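Local structure of linoleate 11-lipoxygenase (Gaeumannomyces graminis, 5FX8) at residues Ile252-Gly257 with Lys275-Asn280; Leu186-Glu191 with Asp259-Pro264. The protein dioxygenates linoleic and alpha-linolenic acids at a manganese centre to 11S- and 13R-hydroperoxy fatty acids, the 11S products then being converted to the 13R forms. One frame throughout, in Å; residues are numbered along the deposited sequence.

How the contacts relate
Contacts 1 and 2 lie on two faces of one antiparallel sheet, their centres about 11 Å apart. Strand 246-253 and the short strand 261-262 are neighbours in it, joined by probable backbone hydrogen bonds from Tyr262 N to Ile252 O and from Thr254 N to Leu260 O. Along the chain the order is 186-191, 252-257, 259-264, 275-280, so the segments of the two contacts alternate. Contact 1 sets the sheet against helix 268-305; contact 2 lays loop 186-191 over the other face. Further along, that helix carries the manganese ligands His290 and His294, so the sheet packs on a metal-binding helix, although both contacts lie away from the metal.

Contact 1: residues Ile252-Gly257 with Lys275-Asn280; sequences IKTNVG and KIMFNN
Ile252 reaches from the end of a sheet strand onto helix 268-305, a strand-on-helix packing at the five-stranded antiparallel sheet of this lipoxygenase. Its CB points at the helix but stays back from it, and the side chain then divides. CG2, anti to the backbone N, lies 4.5 Å from Phe278 CB. CG1 takes the position anti to the carbonyl carbon (chi1 -62°), and with chi2 extended it carries CD1 to the helix at Lys275. There this one methyl meets several atoms: it sits 3.9 Å from the backbone N of Lys275, 4.0 Å from Lys275 CG, and 4.3 Å from Phe278 CB. Residues one helical turn apart thus receive the same methyl.

Phe278 gives this contact its CB, while its ring meets the rings of Phe164 and His217. Lys275 meets the methyl with its backbone N, CA and CG; beyond them a bend at chi3 leads the chain on, and NZ makes a salt bridge with Asp161 on helix 161-166. Phe164 of that helix also packs on Ile252, which is therefore buried between two helices.

The second touch is between methyls. Met277 is extended from CA to SD, then turns at chi3, bringing CE within 4.1 Å of Thr254 CG2, the two side chains crossing at a slant. Thr254 stands where the strand gives way to a turn. Its methyl turns to Met277 while its hydroxyl accepts in an ST turn: Val256 N donates to Thr254 OG1 over 3.2 Å, nearly straight at 174°.

Contact 2: residues Leu186-Glu191 with Asp259-Pro264; sequences LPFSVE and DLTYTP
The Phe188 ring meets Thr261 through one methyl, which approaches it on a slant: Thr261 CG2 lies 3.9 Å from Phe188 CE1 and 4.1 Å from Phe188 CD1. Around the same ring, side chains of the sheet complete the setting, Gln235 and Leu237 from strand 235-241 and Ala251 and Lys253 from strand 246-253. The second aromatic side chain, Tyr262, leaves the backbone away from the loop, and its ring has Lys508 as a cation-pi partner; the ammonium of the same lysine also bonds to Thr261 O.

Two torsions bring the first pair together. Phe188 places CG between its own N and carbonyl carbon (chi1 56°), which brings the ring's CD1-CE1 side to the Thr261 methyl. Thr261 keeps OG1 beside its backbone N and sends CG2 toward the loop, where the methyl also lies 4.4 Å from Ser189 O. Both meetings are of van der Waals type.

Farther along, Val190 extends CG1 anti to its N (chi1 -169°) and touches Thr263 OG1 at 4.2 Å. That hydroxyl makes a weak hydrogen bond back to Tyr262 O, 3.1 Å away, while the N of Thr263 is held by Asp266. Thr263 packs on Val194 and Leu198 as well, and Val190 on Val195, so the contact runs on into helix 192-199, for which Glu191 is the N-cap residue.

Thr261 and Thr263 turn to the loop and Tyr262 to helix 268-305. This alternation is that of extended beta structure, running on into Thr263 from strand 261-262, one of the two outermost strands, within this chain, of an antiparallel sheet covered on both faces.

Contact 1: residues Ile252-Gly257 with Lys275-Asn280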
ATOM      1  N   ILE A 252      -0.758  -7.343  30.736  1.00 15.79           N
ATOM      2  CA  ILE A 252      -1.574  -7.785  29.615  1.00 14.59           C
ATOM      3  C   ILE A 252      -2.587  -8.783  30.144  1.00 15.96           C
ATOM      4  O   ILE A 252      -2.211  -9.778  30.761  1.00 18.16           O
ATOM      5  CB  ILE A 252      -0.722  -8.414  28.494  1.00 15.44           C
ATOM      6  CG1 ILE A 252       0.250  -7.382  27.925  1.00 14.93           C
ATOM      7  CG2 ILE A 252      -1.605  -8.956  27.378  1.00 13.62           C
ATOM      8  CD1 ILE A 252       1.190  -7.918  26.866  1.00 15.70           C
ATOM      9  N   LYS A 253      -3.866  -8.526  29.905  1.00 16.16           N
ATOM     10  CA  LYS A 253      -4.943  -9.405  30.326  1.00 17.05           C
ATOM     11  C   LYS A 253      -5.631  -9.982  29.094  1.00 19.12           C
ATOM     12  O   LYS A 253      -6.098  -9.226  28.237  1.00 20.77           O
ATOM     13  CB  LYS A 253      -5.942  -8.640  31.190  1.00 16.62           C
ATOM     14  CG  LYS A 253      -6.808  -9.514  32.033  1.00 20.38           C
ATOM     15  CD  LYS A 253      -7.964  -8.766  32.590  1.00 21.92           C
ATOM     16  CE  LYS A 253      -8.731  -9.638  33.521  1.00 22.95           C
ATOM     17  NZ  LYS A 253     -10.027  -9.019  33.774  1.00 32.89           N
ATOM     18  N   THR A 254      -5.732 -11.311  29.021  1.00 17.55           N
ATOM     19  CA  THR A 254      -6.194 -11.966  27.798  1.00 18.09           C
ATOM     20  C   THR A 254      -7.686 -11.825  27.581  1.00 20.03           C
ATOM     21  O   THR A 254      -8.140 -11.858  26.434  1.00 23.34           O
ATOM     22  CB  THR A 254      -5.905 -13.452  27.831  1.00 17.60           C
ATOM     23  OG1 THR A 254      -6.832 -14.058  28.730  1.00 18.19           O
ATOM     24  CG2 THR A 254      -4.490 -13.713  28.280  1.00 19.18           C
ATOM     25  N   ASN A 255      -8.462 -11.761  28.652  1.00 18.11           N
ATOM     26  CA  ASN A 255      -9.915 -11.660  28.585  1.00 18.62           C
ATOM     27  C   ASN A 255     -10.572 -12.850  27.918  1.00 20.60           C
ATOM     28  O   ASN A 255     -11.686 -12.717  27.413  1.00 27.39           O
ATOM     29  CB  ASN A 255     -10.371 -10.404  27.851  1.00 18.96           C
ATOM     30  CG  ASN A 255     -10.060  -9.158  28.597  1.00 19.13           C
ATOM     31  OD1 ASN A 255      -9.479  -8.240  28.042  1.00 20.92           O
ATOM     32  ND2 ASN A 255     -10.452  -9.102  29.861  1.00 24.06           N
ATOM     33  N   VAL A 256      -9.908 -14.002  27.865  1.00 18.45           N
ATOM     34  CA  VAL A 256     -10.497 -15.221  27.331  1.00 18.27           C
ATOM     35  C   VAL A 256     -10.063 -16.397  28.193  1.00 19.13           C
ATOM     36  O   VAL A 256      -8.999 -16.382  28.816  1.00 21.15           O
ATOM     37  CB  VAL A 256     -10.115 -15.475  25.853  1.00 18.48           C
ATOM     38  CG1 VAL A 256     -10.703 -14.443  24.990  1.00 16.66           C
ATOM     39  CG2 VAL A 256      -8.620 -15.507  25.672  1.00 19.27           C
ATOM     40  N   GLY A 257     -10.904 -17.422  28.224  1.00 20.50           N
ATOM     41  CA  GLY A 257     -10.553 -18.643  28.923  1.00 16.19           C
ATOM     42  C   GLY A 257     -10.507 -18.398  30.407  1.00 18.95           C
ATOM     43  O   GLY A 257     -11.428 -17.846  31.009  1.00 22.06           O
ATOM     44  N   LYS A 275       2.853 -10.827  24.871  1.00 17.51           N
ATOM     45  CA  LYS A 275       3.053  -9.787  23.890  1.00 13.78           C
ATOM     46  C   LYS A 275       2.683 -10.273  22.506  1.00 12.98           C
ATOM     47  O   LYS A 275       2.159  -9.497  21.715  1.00 17.96           O
ATOM     48  CB  LYS A 275       4.487  -9.290  23.926  1.00 13.16           C
ATOM     49  CG  LYS A 275       4.802  -8.542  25.169  1.00 16.07           C
ATOM     50  CD  LYS A 275       6.165  -7.932  25.064  1.00 15.97           C
ATOM     51  CE  LYS A 275       7.253  -8.953  25.104  1.00 17.36           C
ATOM     52  NZ  LYS A 275       8.525  -8.253  24.861  1.00 18.12           N
ATOM     53  N   ILE A 276       2.919 -11.547  22.202  1.00 12.66           N
ATOM     54  CA  ILE A 276       2.516 -12.076  20.905  1.00 12.69           C
ATOM     55  C   ILE A 276       0.995 -12.085  20.768  1.00 13.82           C
ATOM     56  O   ILE A 276       0.450 -11.717  19.715  1.00 21.24           O
ATOM     57  CB  ILE A 276       3.114 -13.475  20.673  1.00 15.54           C
ATOM     58  CG1 ILE A 276       4.636 -13.395  20.582  1.00 16.37           C
ATOM     59  CG2 ILE A 276       2.625 -14.036  19.361  1.00 14.31           C
ATOM     60  CD1 ILE A 276       5.310 -14.693  20.321  1.00 13.19           C
ATOM     61  N   MET A 277       0.277 -12.485  21.818  1.00 14.07           N
ATOM     62  CA  MET A 277      -1.178 -12.479  21.722  1.00 15.43           C
ATOM     63  C   MET A 277      -1.713 -11.065  21.525  1.00 14.84           C
ATOM     64  O   MET A 277      -2.616 -10.830  20.702  1.00 22.14           O
ATOM     65  CB  MET A 277      -1.789 -13.128  22.959  1.00 15.27           C
ATOM     66  CG  MET A 277      -1.423 -14.566  23.093  1.00 16.44           C
ATOM     67  SD  MET A 277      -2.249 -15.409  24.453  1.00 35.95           S
ATOM     68  CE  MET A 277      -1.359 -14.840  25.880  1.00 16.73           C
ATOM     69  N   PHE A 278      -1.165 -10.108  22.267  1.00 14.27           N
ATOM     70  CA  PHE A 278      -1.557  -8.723  22.059  1.00 12.59           C
ATOM     71  C   PHE A 278      -1.243  -8.274  20.645  1.00 11.77           C
ATOM     72  O   PHE A 278      -2.022  -7.545  20.044  1.00 19.49           O
ATOM     73  CB  PHE A 278      -0.874  -7.819  23.076  1.00 11.91           C
ATOM     74  CG  PHE A 278      -1.192  -6.355  22.912  1.00 12.95           C
ATOM     75  CD1 PHE A 278      -0.490  -5.564  22.019  1.00 10.36           C
ATOM     76  CD2 PHE A 278      -2.158  -5.757  23.698  1.00 13.76           C
ATOM     77  CE1 PHE A 278      -0.759  -4.247  21.894  1.00 10.00           C
ATOM     78  CE2 PHE A 278      -2.431  -4.422  23.573  1.00 11.28           C
ATOM     79  CZ  PHE A 278      -1.720  -3.669  22.653  1.00 11.23           C
ATOM     80  N   ASN A 279      -0.108  -8.680  20.093  1.00 17.41           N
ATOM     81  CA  ASN A 279       0.203  -8.213  18.751  1.00 11.28           C
ATOM     82  C   ASN A 279      -0.753  -8.798  17.716  1.00 12.52           C
ATOM     83  O   ASN A 279      -1.020  -8.172  16.684  1.00 11.11           O
ATOM     84  CB  ASN A 279       1.639  -8.546  18.421  1.00 11.66           C
ATOM     85  CG  ASN A 279       2.611  -7.646  19.142  1.00 13.84           C
ATOM     86  OD1 ASN A 279       2.276  -6.544  19.528  1.00 16.91           O
ATOM     87  ND2 ASN A 279       3.820  -8.120  19.327  1.00 15.34           N
ATOM     88  N   ASN A 280      -1.264  -9.995  17.987  1.00 12.48           N
ATOM     89  CA  ASN A 280      -2.283 -10.609  17.162  1.00 10.93           C
ATOM     90  C   ASN A 280      -3.575  -9.806  17.199  1.00 14.19           C
ATOM     91  O   ASN A 280      -4.206  -9.549  16.159  1.00 12.32           O
ATOM     92  CB  ASN A 280      -2.492 -12.025  17.681  1.00 13.79           C
ATOM     93  CG  ASN A 280      -3.496 -12.787  16.904  1.00 11.64           C
ATOM     94  OD1 ASN A 280      -4.612 -12.996  17.346  1.00 12.68           O
ATOM     95  ND2 ASN A 280      -3.105 -13.220  15.738  1.00 13.25           N
TER

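Contact 2: residues Leu186-Glu191 with Asp259-Pro264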
ATOM      1  N   LEU A 186      -9.674   1.987  36.396  1.00 24.72           N
ATOM      2  CA  LEU A 186      -8.700   0.973  36.027  1.00 24.23           C
ATOM      3  C   LEU A 186      -9.399  -0.188  35.326  1.00 24.65           C
ATOM      4  O   LEU A 186     -10.368  -0.731  35.864  1.00 26.97           O
ATOM      5  CB  LEU A 186      -7.978   0.455  37.257  1.00 21.77           C
ATOM      6  CG  LEU A 186      -7.132   1.460  38.005  1.00 22.94           C
ATOM      7  CD1 LEU A 186      -6.652   0.849  39.294  1.00 26.22           C
ATOM      8  CD2 LEU A 186      -5.962   1.821  37.149  1.00 22.82           C
ATOM      9  N   PRO A 187      -8.938  -0.609  34.157  1.00 23.40           N
ATOM     10  CA  PRO A 187      -9.615  -1.698  33.450  1.00 22.91           C
ATOM     11  C   PRO A 187      -9.529  -3.028  34.185  1.00 23.94           C
ATOM     12  O   PRO A 187     -10.520  -3.747  34.303  1.00 30.52           O
ATOM     13  CB  PRO A 187      -8.874  -1.757  32.115  1.00 19.96           C
ATOM     14  CG  PRO A 187      -7.533  -1.235  32.411  1.00 21.70           C
ATOM     15  CD  PRO A 187      -7.720  -0.173  33.456  1.00 29.38           C
ATOM     16  N   PHE A 188      -8.352  -3.374  34.679  1.00 23.31           N
ATOM     17  CA  PHE A 188      -8.174  -4.597  35.430  1.00 24.45           C
ATOM     18  C   PHE A 188      -7.156  -4.342  36.526  1.00 23.19           C
ATOM     19  O   PHE A 188      -6.447  -3.338  36.519  1.00 25.53           O
ATOM     20  CB  PHE A 188      -7.741  -5.758  34.531  1.00 22.11           C
ATOM     21  CG  PHE A 188      -6.495  -5.494  33.747  1.00 21.98           C
ATOM     22  CD1 PHE A 188      -5.253  -5.681  34.315  1.00 22.00           C
ATOM     23  CD2 PHE A 188      -6.569  -5.103  32.423  1.00 20.63           C
ATOM     24  CE1 PHE A 188      -4.122  -5.462  33.593  1.00 19.90           C
ATOM     25  CE2 PHE A 188      -5.435  -4.888  31.692  1.00 17.97           C
ATOM     26  CZ  PHE A 188      -4.212  -5.068  32.274  1.00 16.80           C
ATOM     27  N   SER A 189      -7.079  -5.271  37.464  1.00 26.18           N
ATOM     28  CA  SER A 189      -6.205  -5.142  38.613  1.00 27.46           C
ATOM     29  C   SER A 189      -4.980  -6.024  38.446  1.00 26.74           C
ATOM     30  O   SER A 189      -4.978  -6.996  37.695  1.00 26.31           O
ATOM     31  CB  SER A 189      -6.936  -5.505  39.905  1.00 30.21           C
ATOM     32  OG  SER A 189      -6.194  -5.043  41.034  1.00 41.84           O
ATOM     33  N   VAL A 190      -3.921  -5.650  39.145  1.00 26.62           N
ATOM     34  CA  VAL A 190      -2.691  -6.417  39.186  1.00 26.83           C
ATOM     35  C   VAL A 190      -2.271  -6.520  40.642  1.00 29.99           C
ATOM     36  O   VAL A 190      -2.533  -5.616  41.443  1.00 38.16           O
ATOM     37  CB  VAL A 190      -1.576  -5.781  38.347  1.00 25.64           C
ATOM     38  CG1 VAL A 190      -0.439  -6.744  38.203  1.00 25.06           C
ATOM     39  CG2 VAL A 190      -2.080  -5.378  36.989  1.00 26.50           C
ATOM     40  N   GLU A 191      -1.638  -7.636  40.987  1.00 26.39           N
ATOM     41  CA  GLU A 191      -1.121  -7.807  42.333  1.00 32.26           C
ATOM     42  C   GLU A 191      -0.147  -6.690  42.638  1.00 28.91           C
ATOM     43  O   GLU A 191       0.885  -6.564  41.973  1.00 27.67           O
ATOM     44  CB  GLU A 191      -0.431  -9.162  42.484  1.00 34.48           C
ATOM     45  CG  GLU A 191      -1.367 -10.335  42.553  1.00 37.46           C
ATOM     46  CD  GLU A 191      -0.638 -11.653  42.402  1.00 47.86           C
ATOM     47  OE1 GLU A 191       0.592 -11.688  42.624  1.00 46.36           O
ATOM     48  OE2 GLU A 191      -1.292 -12.653  42.043  1.00 53.91           O
ATOM     49  N   ASP A 259      -8.526 -16.315  31.728  1.00 22.72           N
ATOM     50  CA  ASP A 259      -8.404 -14.866  31.852  1.00 21.83           C
ATOM     51  C   ASP A 259      -7.166 -14.463  32.646  1.00 20.45           C
ATOM     52  O   ASP A 259      -7.255 -13.731  33.630  1.00 23.25           O
ATOM     53  CB  ASP A 259      -9.673 -14.301  32.492  1.00 21.07           C
ATOM     54  CG  ASP A 259      -9.894 -12.872  32.169  1.00 23.30           C
ATOM     55  OD1 ASP A 259      -8.914 -12.199  31.821  1.00 29.20           O
ATOM     56  OD2 ASP A 259     -11.045 -12.421  32.258  1.00 28.51           O
ATOM     57  N   LEU A 260      -6.001 -14.909  32.220  1.00 21.65           N
ATOM     58  CA  LEU A 260      -4.814 -14.623  33.000  1.00 21.81           C
ATOM     59  C   LEU A 260      -4.323 -13.196  32.754  1.00 20.57           C
ATOM     60  O   LEU A 260      -4.643 -12.563  31.749  1.00 23.43           O
ATOM     61  CB  LEU A 260      -3.715 -15.621  32.661  1.00 21.54           C
ATOM     62  CG  LEU A 260      -4.055 -17.082  32.914  1.00 20.86           C
ATOM     63  CD1 LEU A 260      -2.858 -17.924  32.589  1.00 22.89           C
ATOM     64  CD2 LEU A 260      -4.425 -17.255  34.337  1.00 20.00           C
ATOM     65  N   THR A 261      -3.519 -12.699  33.686  1.00 19.99           N
ATOM     66  CA  THR A 261      -2.884 -11.393  33.572  1.00 17.74           C
ATOM     67  C   THR A 261      -1.379 -11.587  33.637  1.00 17.13           C
ATOM     68  O   THR A 261      -0.864 -12.091  34.631  1.00 21.46           O
ATOM     69  CB  THR A 261      -3.341 -10.446  34.685  1.00 18.06           C
ATOM     70  OG1 THR A 261      -4.768 -10.405  34.738  1.00 22.00           O
ATOM     71  CG2 THR A 261      -2.855  -9.050  34.410  1.00 18.34           C
ATOM     72  N   TYR A 262      -0.680 -11.181  32.595  1.00 19.26           N
ATOM     73  CA  TYR A 262       0.766 -11.315  32.513  1.00 19.25           C
ATOM     74  C   TYR A 262       1.476  -9.986  32.771  1.00 18.02           C
ATOM     75  O   TYR A 262       0.903  -8.900  32.667  1.00 17.93           O
ATOM     76  CB  TYR A 262       1.175 -11.839  31.140  1.00 19.62           C
ATOM     77  CG  TYR A 262       0.619 -13.185  30.788  1.00 19.57           C
ATOM     78  CD1 TYR A 262      -0.638 -13.312  30.220  1.00 19.27           C
ATOM     79  CD2 TYR A 262       1.369 -14.323  30.980  1.00 19.46           C
ATOM     80  CE1 TYR A 262      -1.121 -14.521  29.891  1.00 20.11           C
ATOM     81  CE2 TYR A 262       0.888 -15.526  30.653  1.00 20.33           C
ATOM     82  CZ  TYR A 262      -0.355 -15.623  30.113  1.00 19.12           C
ATOM     83  OH  TYR A 262      -0.843 -16.845  29.774  1.00 21.06           O
ATOM     84  N   THR A 263       2.758 -10.091  33.069  1.00 16.14           N
ATOM     85  CA  THR A 263       3.571  -8.945  33.434  1.00 19.89           C
ATOM     86  C   THR A 263       4.973  -9.259  32.944  1.00 19.99           C
ATOM     87  O   THR A 263       5.287 -10.431  32.721  1.00 18.96           O
ATOM     88  CB  THR A 263       3.523  -8.720  34.964  1.00 17.30           C
ATOM     89  OG1 THR A 263       2.309  -8.055  35.321  1.00 17.24           O
ATOM     90  CG2 THR A 263       4.633  -7.923  35.445  1.00 17.42           C
ATOM     91  N   PRO A 264       5.821  -8.249  32.712  1.00 18.84           N
ATOM     92  CA  PRO A 264       7.241  -8.546  32.474  1.00 18.72           C
ATOM     93  C   PRO A 264       7.927  -9.279  33.627  1.00 18.82           C
ATOM     94  O   PRO A 264       9.093  -9.644  33.486  1.00 26.50           O
ATOM     95  CB  PRO A 264       7.859  -7.167  32.255  1.00 17.98           C
ATOM     96  CG  PRO A 264       6.757  -6.341  31.771  1.00 17.98           C
ATOM     97  CD  PRO A 264       5.490  -6.858  32.380  1.00 17.35           C
TER